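Local coordinates for centrosomal protein of 104 kDa (Homo sapiens, PDB 5LPH), which is required for building cilia and for keeping the ciliary tip structurally intact, the chain here being its HEAT-repeat TOG domain, a tubulin-binding module, at residues F109-T121 against T159-V173. Sequence-based numbering, arbitrary orientation. Where two conformers were deposited one is given.
Sequences FQASLKLLKMIIT and TAANFIQEMALFKEV
Leu-113 and Phe-163 lie at the heart of a parallel helix-helix contact between helices 106-126 and 154-169 of the TOG domain, the second within HEAT repeat 1, with helix 131-147 between them in sequence; the short axes run 3° apart and 11.7 Å from each other. A chi1 of -170°, which sets CG opposite the backbone N, carries the Phe-163 ring across to helix 106-126. Leu-113 CD2 makes a CH-pi contact over one ring face, 4.1 Å from the centroid of Phe-163, while Lys-117 CB meets the ring's edge and Leu-116 CD2 approaches obliquely. Leu-145 of helix 131-147 also touches Phe-163. Replacing Phe-163 with alanine is likely to leave Leu-113 CD2 without its ring face and Leu-116 CD2 without its neighbour. Farther along, Ile-120 CD1 lies 3.6 Å from SE of Met-167, a selenomethionine. On the partly exposed side, polar and aromatic groups mix: the extended Lys-117 chain passes Phe-170, its CE 3.8 Å from CZ of that ring, and NZ binds Glu-166 OE2 at 2.7 Å in a salt bridge. Thr-121 OG1 lies over one face of the Phe-170 ring, toward the rim. Cohesion thus probably rests mainly on apolar burial, the charged pair adding a directional tie at the edge.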
# COMPACT_ATOMS: atom_id res chain seq x y z
N PHE A 109 13.88 1.97 -7.07
CA PHE A 109 12.49 1.71 -6.67
C PHE A 109 12.09 0.25 -6.92
O PHE A 109 11.56 -0.40 -6.02
CB PHE A 109 11.53 2.68 -7.41
CG PHE A 109 10.07 2.31 -7.33
CD1 PHE A 109 9.34 2.50 -6.16
CD2 PHE A 109 9.41 1.81 -8.45
CE1 PHE A 109 8.00 2.17 -6.10
CE2 PHE A 109 8.06 1.49 -8.40
CZ PHE A 109 7.35 1.67 -7.22
N GLN A 110 12.41 -0.25 -8.11
CA GLN A 110 12.11 -1.65 -8.48
C GLN A 110 12.89 -2.69 -7.66
O GLN A 110 12.33 -3.73 -7.29
CB GLN A 110 12.36 -1.86 -9.98
CG GLN A 110 11.15 -1.51 -10.84
CD GLN A 110 11.48 -1.17 -12.29
OE1 GLN A 110 10.79 -0.37 -12.93
NE2 GLN A 110 12.55 -1.76 -12.80
N ALA A 111 14.16 -2.41 -7.39
CA ALA A 111 14.98 -3.28 -6.55
C ALA A 111 14.45 -3.36 -5.12
O ALA A 111 14.54 -4.41 -4.49
CB ALA A 111 16.44 -2.83 -6.55
N SER A 112 13.90 -2.26 -4.60
CA SER A 112 13.30 -2.25 -3.26
C SER A 112 12.05 -3.15 -3.18
O SER A 112 11.84 -3.80 -2.16
CB SER A 112 12.97 -0.83 -2.81
OG SER A 112 11.75 -0.37 -3.36
N LEU A 113 11.26 -3.19 -4.25
CA LEU A 113 10.08 -4.07 -4.31
C LEU A 113 10.47 -5.55 -4.38
O LEU A 113 9.85 -6.38 -3.72
CB LEU A 113 9.16 -3.70 -5.49
CG LEU A 113 8.59 -2.27 -5.51
CD1 LEU A 113 7.62 -2.11 -6.67
CD2 LEU A 113 7.91 -1.92 -4.20
N LYS A 114 11.50 -5.86 -5.15
CA LYS A 114 12.05 -7.21 -5.23
C LYS A 114 12.55 -7.68 -3.85
O LYS A 114 12.27 -8.81 -3.44
CB LYS A 114 13.19 -7.23 -6.25
CG LYS A 114 13.92 -8.55 -6.42
CD LYS A 114 15.11 -8.39 -7.36
CE LYS A 114 16.01 -9.62 -7.34
NZ LYS A 114 15.37 -10.78 -8.03
N LEU A 115 13.27 -6.81 -3.15
CA LEU A 115 13.74 -7.09 -1.79
C LEU A 115 12.55 -7.29 -0.82
O LEU A 115 12.55 -8.23 -0.03
CB LEU A 115 14.64 -5.96 -1.29
CG LEU A 115 15.18 -6.02 0.14
CD1 LEU A 115 15.91 -7.32 0.40
CD2 LEU A 115 16.11 -4.84 0.42
N LEU A 116 11.57 -6.40 -0.90
CA LEU A 116 10.39 -6.47 -0.03
C LEU A 116 9.63 -7.77 -0.23
O LEU A 116 9.28 -8.43 0.75
CB LEU A 116 9.46 -5.27 -0.28
CG LEU A 116 8.24 -5.11 0.64
CD1 LEU A 116 8.60 -5.20 2.11
CD2 LEU A 116 7.54 -3.79 0.35
N LYS A 117 9.41 -8.13 -1.49
CA LYS A 117 8.74 -9.39 -1.82
C LYS A 117 9.51 -10.61 -1.29
O LYS A 117 8.90 -11.54 -0.76
CB LYS A 117 8.51 -9.51 -3.33
CG LYS A 117 7.95 -10.86 -3.76
CD LYS A 117 7.33 -10.83 -5.15
CE LYS A 117 6.92 -12.23 -5.57
NZ LYS A 117 6.40 -12.27 -6.96
N MSE A 118 10.83 -10.60 -1.41
CA MSE A 118 11.67 -11.71 -0.91
C MSE A 118 11.56 -11.83 0.59
O MSE A 118 11.51 -12.94 1.12
CB MSE A 118 13.13 -11.53 -1.33
CG MSE A 118 14.04 -12.65 -0.80
SE MSE A 118 14.74 -12.13 0.98
CE MSE A 118 15.96 -10.84 0.15
N ILE A 119 11.53 -10.70 1.30
CA ILE A 119 11.43 -10.71 2.77
C ILE A 119 10.10 -11.33 3.23
O ILE A 119 10.09 -12.18 4.12
CB ILE A 119 11.60 -9.29 3.37
CG1 ILE A 119 13.05 -8.82 3.20
CG2 ILE A 119 11.26 -9.27 4.86
CD1 ILE A 119 13.24 -7.32 3.33
N ILE A 120 8.99 -10.89 2.64
CA ILE A 120 7.66 -11.37 3.03
C ILE A 120 7.42 -12.83 2.60
O ILE A 120 6.90 -13.61 3.38
CB ILE A 120 6.53 -10.45 2.50
CG1 ILE A 120 6.64 -9.06 3.13
CG2 ILE A 120 5.16 -11.05 2.78
CD1 ILE A 120 5.89 -7.97 2.37
N THR A 121 7.81 -13.16 1.37
CA THR A 121 7.44 -14.44 0.72
C THR A 121 8.47 -15.57 0.87
O THR A 121 8.11 -16.74 0.71
CB THR A 121 7.14 -14.15 -0.78
OG1 THR A 121 6.00 -13.28 -0.85
CG2 THR A 121 6.89 -15.38 -1.69
N THR A 159 3.03 0.24 -11.53
CA THR A 159 3.95 -0.69 -10.84
C THR A 159 3.68 -0.73 -9.34
O THR A 159 3.64 -1.80 -8.74
CB THR A 159 5.43 -0.30 -11.09
OG1 THR A 159 5.68 -0.25 -12.49
CG2 THR A 159 6.39 -1.32 -10.46
N ALA A 160 3.51 0.45 -8.74
CA ALA A 160 3.20 0.56 -7.32
C ALA A 160 1.86 -0.10 -6.98
O ALA A 160 1.79 -0.90 -6.04
CB ALA A 160 3.18 2.02 -6.90
N ALA A 161 0.83 0.19 -7.77
CA ALA A 161 -0.51 -0.37 -7.55
C ALA A 161 -0.53 -1.89 -7.72
O ALA A 161 -1.08 -2.61 -6.89
CB ALA A 161 -1.54 0.28 -8.45
N ASN A 162 0.08 -2.38 -8.80
CA ASN A 162 0.19 -3.83 -9.01
C ASN A 162 0.90 -4.55 -7.85
O ASN A 162 0.48 -5.65 -7.47
CB ASN A 162 0.88 -4.16 -10.34
CG ASN A 162 -0.01 -3.91 -11.55
OD1 ASN A 162 -1.23 -3.79 -11.45
ND2 ASN A 162 0.61 -3.86 -12.72
N PHE A 163 1.96 -3.95 -7.30
CA PHE A 163 2.66 -4.56 -6.16
C PHE A 163 1.79 -4.64 -4.91
O PHE A 163 1.85 -5.63 -4.18
CB PHE A 163 3.97 -3.83 -5.83
CG PHE A 163 4.83 -4.56 -4.82
CD1 PHE A 163 5.72 -5.56 -5.22
CD2 PHE A 163 4.73 -4.29 -3.46
CE1 PHE A 163 6.49 -6.25 -4.29
CE2 PHE A 163 5.50 -4.97 -2.53
CZ PHE A 163 6.38 -5.95 -2.93
N ILE A 164 1.00 -3.59 -4.65
CA ILE A 164 0.09 -3.56 -3.50
C ILE A 164 -0.96 -4.67 -3.62
O ILE A 164 -1.24 -5.39 -2.66
CB ILE A 164 -0.59 -2.17 -3.35
CG1 ILE A 164 0.46 -1.11 -3.01
CG2 ILE A 164 -1.68 -2.20 -2.28
CD1 ILE A 164 -0.05 0.32 -3.01
N GLN A 165 -1.51 -4.82 -4.82
CA GLN A 165 -2.45 -5.89 -5.16
C GLN A 165 -1.82 -7.28 -4.99
O GLN A 165 -2.44 -8.19 -4.44
CB GLN A 165 -2.98 -5.66 -6.58
CG GLN A 165 -4.40 -6.11 -6.88
CD GLN A 165 -4.80 -5.76 -8.30
OE1 GLN A 165 -4.52 -4.66 -8.79
NE2 GLN A 165 -5.47 -6.69 -8.98
N GLU A 166 -0.57 -7.42 -5.43
CA GLU A 166 0.21 -8.65 -5.28
C GLU A 166 0.41 -9.03 -3.80
O GLU A 166 0.23 -10.20 -3.44
CB GLU A 166 1.58 -8.48 -5.97
CG GLU A 166 2.24 -9.78 -6.41
CD GLU A 166 3.55 -9.54 -7.13
OE1 GLU A 166 3.69 -8.52 -7.85
OE2 GLU A 166 4.46 -10.39 -6.98
N MSE A 167 0.77 -8.06 -2.96
CA MSE A 167 0.98 -8.31 -1.52
C MSE A 167 -0.33 -8.59 -0.82
O MSE A 167 -0.39 -9.49 0.01
CB MSE A 167 1.64 -7.15 -0.76
CG MSE A 167 3.13 -6.91 -0.91
SE MSE A 167 3.63 -5.80 0.66
CE MSE A 167 2.62 -4.15 0.28
N ALA A 168 -1.38 -7.84 -1.16
CA ALA A 168 -2.71 -8.05 -0.56
C ALA A 168 -3.25 -9.48 -0.72
O ALA A 168 -4.05 -9.93 0.11
CB ALA A 168 -3.71 -7.05 -1.12
N LEU A 169 -2.82 -10.17 -1.78
CA LEU A 169 -3.24 -11.55 -2.07
C LEU A 169 -2.23 -12.65 -1.67
O LEU A 169 -2.58 -13.83 -1.74
CB LEU A 169 -3.64 -11.66 -3.55
CG LEU A 169 -4.97 -10.94 -3.90
CD1 LEU A 169 -5.10 -10.38 -5.32
CD2 LEU A 169 -6.12 -11.89 -3.58
N PHE A 170 -1.02 -12.30 -1.25
CA PHE A 170 -0.11 -13.27 -0.61
C PHE A 170 -0.80 -13.82 0.65
O PHE A 170 -1.31 -13.05 1.47
CB PHE A 170 1.24 -12.65 -0.17
CG PHE A 170 2.18 -12.25 -1.32
CD1 PHE A 170 2.15 -12.81 -2.61
CD2 PHE A 170 3.15 -11.27 -1.06
CE1 PHE A 170 3.05 -12.38 -3.60
CE2 PHE A 170 4.03 -10.84 -2.04
CZ PHE A 170 3.99 -11.40 -3.31
N LYS A 171 -0.76 -15.14 0.80
CA LYS A 171 -1.53 -15.86 1.83
C LYS A 171 -1.34 -15.28 3.25
O LYS A 171 -2.31 -14.96 3.95
CB LYS A 171 -1.17 -17.36 1.78
CG LYS A 171 -1.54 -18.04 0.47
CD LYS A 171 -1.31 -19.54 0.52
CE LYS A 171 -1.74 -20.20 -0.78
NZ LYS A 171 -1.53 -21.68 -0.76
N GLU A 172 -0.08 -15.08 3.62
CA GLU A 172 0.27 -14.60 4.96
C GLU A 172 -0.21 -13.17 5.22
O GLU A 172 -0.63 -12.85 6.34
CB GLU A 172 1.78 -14.66 5.20
CG GLU A 172 2.46 -15.99 4.95
CD GLU A 172 3.07 -16.14 3.56
OE1 GLU A 172 2.52 -15.59 2.58
OE2 GLU A 172 4.12 -16.81 3.45
N VAL A 173 -0.17 -12.32 4.20
CA VAL A 173 -0.59 -10.92 4.32
C VAL A 173 -2.11 -10.78 4.27
O VAL A 173 -2.68 -9.97 5.01
CB VAL A 173 0.07 -10.05 3.23
CG1 VAL A 173 -0.45 -8.61 3.27
CG2 VAL A 173 1.58 -10.07 3.40